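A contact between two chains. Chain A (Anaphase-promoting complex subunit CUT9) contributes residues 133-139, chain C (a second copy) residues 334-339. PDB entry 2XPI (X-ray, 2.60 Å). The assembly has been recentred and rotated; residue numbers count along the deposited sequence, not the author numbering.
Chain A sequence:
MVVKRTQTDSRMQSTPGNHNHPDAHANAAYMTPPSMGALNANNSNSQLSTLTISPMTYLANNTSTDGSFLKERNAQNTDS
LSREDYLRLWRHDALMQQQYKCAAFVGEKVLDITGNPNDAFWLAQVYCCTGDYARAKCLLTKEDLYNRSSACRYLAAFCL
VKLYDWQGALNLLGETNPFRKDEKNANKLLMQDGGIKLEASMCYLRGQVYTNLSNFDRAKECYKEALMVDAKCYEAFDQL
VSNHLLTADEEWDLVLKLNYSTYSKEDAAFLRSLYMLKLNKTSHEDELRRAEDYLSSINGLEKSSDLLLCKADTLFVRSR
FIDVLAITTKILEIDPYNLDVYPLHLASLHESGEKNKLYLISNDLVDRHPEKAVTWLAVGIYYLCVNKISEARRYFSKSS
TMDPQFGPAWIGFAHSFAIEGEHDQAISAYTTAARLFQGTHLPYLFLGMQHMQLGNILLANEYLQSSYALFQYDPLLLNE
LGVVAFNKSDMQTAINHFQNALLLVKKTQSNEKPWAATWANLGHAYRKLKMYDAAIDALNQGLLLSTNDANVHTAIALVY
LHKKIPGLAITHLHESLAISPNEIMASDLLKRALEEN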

# COMPACT_ATOMS: atom_id res chain seq x y z
N TYR A 133 -5.65 8.59 3.63
CA TYR A 133 -6.40 9.43 2.71
C TYR A 133 -7.50 10.19 3.42
O TYR A 133 -7.71 11.36 3.16
N ALA A 134 -8.21 9.52 4.32
CA ALA A 134 -9.17 10.22 5.15
C ALA A 134 -8.47 11.38 5.87
O ALA A 134 -8.98 12.50 5.91
N ARG A 135 -7.29 11.12 6.42
CA ARG A 135 -6.59 12.15 7.18
C ARG A 135 -6.19 13.38 6.36
O ARG A 135 -6.44 14.51 6.79
N ALA A 136 -5.56 13.18 5.21
CA ALA A 136 -5.30 14.29 4.28
C ALA A 136 -6.61 14.98 3.90
O ALA A 136 -6.69 16.21 3.91
N LYS A 137 -7.62 14.20 3.55
CA LYS A 137 -8.88 14.80 3.14
C LYS A 137 -9.33 15.75 4.24
O LYS A 137 -9.61 16.92 3.97
N CYS A 138 -9.35 15.26 5.48
CA CYS A 138 -9.85 16.10 6.56
C CYS A 138 -8.99 17.36 6.66
O CYS A 138 -9.51 18.47 6.73
N LEU A 139 -7.68 17.21 6.64
CA LEU A 139 -6.81 18.36 6.82
C LEU A 139 -7.10 19.45 5.77
O LEU A 139 -7.16 20.64 6.09
N ILE C 334 -9.64 18.88 17.35
CA ILE C 334 -8.89 19.63 16.34
C ILE C 334 -7.92 18.79 15.49
O ILE C 334 -7.21 19.32 14.64
N ASP C 335 -7.89 17.48 15.74
CA ASP C 335 -7.09 16.54 14.94
C ASP C 335 -7.52 15.11 15.21
O ASP C 335 -6.80 14.37 15.86
N PRO C 336 -8.69 14.72 14.70
CA PRO C 336 -9.33 13.43 14.99
C PRO C 336 -8.54 12.19 14.60
O PRO C 336 -8.85 11.10 15.09
N TYR C 337 -7.54 12.31 13.73
CA TYR C 337 -6.91 11.10 13.20
C TYR C 337 -5.66 10.66 13.92
O TYR C 337 -5.11 9.60 13.61
N ASN C 338 -5.18 11.44 14.89
CA ASN C 338 -4.03 10.96 15.63
C ASN C 338 -4.45 10.19 16.88
O ASN C 338 -5.18 10.69 17.74
N LEU C 339 -4.00 8.94 16.93
CA LEU C 339 -4.40 8.02 17.99
C LEU C 339 -3.34 7.95 19.10
O LEU C 339 -3.46 7.13 20.00

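A helical segment of chain A packs against a type I beta turn of chain C, D335(C) to N338(C), in a second copy of the protein. The contact buries 306 Å² in total.

Apolar packing centres on Y337(C). Its CA-to-CB bond points toward the helix, with chi1 m (-73°) and chi2 -94°. This lays the ring against the helix surface. CA of R135(A) sits over the face of the Y337(C) ring, 4.1 Å from its centroid and 11° off the normal, a CH-pi contact. The CA-to-CB bonds of A134(A) and C138(A) also point toward the turn. They are four residues apart, about one helical turn, so both can reach the same ring. CB of A134(A) lies 3.6 Å from CE1 of Y337(C). CB of C138(A), whose chi1 is t, lies 3.8 Å from CE2 of Y337(C).

The polar contact is a salt bridge between R135(A) and D335(C). The CA-to-CB bond of R135(A) points sideways to the turn, but the end of the side chain comes nearer; chi1 to chi3 are all t, and this extended chain carries the guanidinium to the turn. D335(C) has chi1 t. NH2 of R135(A) donates weak hydrogen bonds to OD2 (3.3 Å) and OD1 (3.5 Å) of D335(C). The carboxylate OD2 lies at the guanidinium edge, while the backbone O of Y337(C) lies over one face. The same NH2 of R135(A) packs 3.3 Å from CB of N338(C).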

# COMPACT_ATOMS: atom_id res chain seq x y z
CB TYR A 133 -6.97 8.60 1.58
CG TYR A 133 -5.92 7.95 0.70
CD1 TYR A 133 -5.08 8.72 -0.09
CD2 TYR A 133 -5.79 6.57 0.66
CE1 TYR A 133 -4.12 8.14 -0.90
CE2 TYR A 133 -4.83 5.97 -0.13
CZ TYR A 133 -4.01 6.75 -0.92
OH TYR A 133 -3.06 6.15 -1.72
CB ALA A 134 -9.81 9.29 6.16
CB ARG A 135 -5.37 11.59 7.91
CG ARG A 135 -4.80 12.60 8.86
CD ARG A 135 -3.63 12.05 9.62
NE ARG A 135 -3.51 12.67 10.92
CZ ARG A 135 -2.41 12.62 11.65
NH1 ARG A 135 -1.36 11.98 11.16
NH2 ARG A 135 -2.35 13.20 12.84
CB ALA A 136 -4.59 13.80 3.02
CB LYS A 137 -9.97 13.74 2.87
CG LYS A 137 -11.30 14.32 2.41
CD LYS A 137 -12.50 13.70 3.16
CE LYS A 137 -12.80 14.38 4.52
NZ LYS A 137 -12.29 13.65 5.76
CB CYS A 138 -9.93 15.34 7.89
SG CYS A 138 -10.99 16.17 9.24
CB LEU A 139 -5.37 17.91 6.77
CG LEU A 139 -4.32 19.01 6.83
CD1 LEU A 139 -4.16 19.49 8.26
CD2 LEU A 139 -3.00 18.49 6.28
CB ILE C 334 -8.11 20.84 16.94
CG1 ILE C 334 -6.86 20.35 17.68
CG2 ILE C 334 -9.02 21.69 17.82
CD1 ILE C 334 -5.96 21.47 18.22
CB ASP C 335 -5.60 16.70 15.22
CG ASP C 335 -4.75 15.65 14.48
OD1 ASP C 335 -5.18 15.12 13.42
OD2 ASP C 335 -3.64 15.37 14.98
CB PRO C 336 -10.61 13.51 14.16
CG PRO C 336 -10.90 14.97 14.06
CD PRO C 336 -9.56 15.62 13.94
CB TYR C 337 -6.67 11.21 11.69
CG TYR C 337 -7.94 11.10 10.90
CD1 TYR C 337 -8.38 9.88 10.40
CD2 TYR C 337 -8.74 12.22 10.69
CE1 TYR C 337 -9.56 9.78 9.69
CE2 TYR C 337 -9.92 12.13 9.98
CZ TYR C 337 -10.32 10.91 9.48
OH TYR C 337 -11.50 10.83 8.78
CB ASN C 338 -2.99 12.06 15.91
CG ASN C 338 -3.12 12.67 17.28
OD1 ASN C 338 -4.23 12.83 17.79
ND2 ASN C 338 -1.99 13.03 17.87
CB LEU C 339 -4.63 6.63 17.40
CG LEU C 339 -5.93 6.24 16.70
CD1 LEU C 339 -6.36 7.28 15.69
CD2 LEU C 339 -5.74 4.90 16.02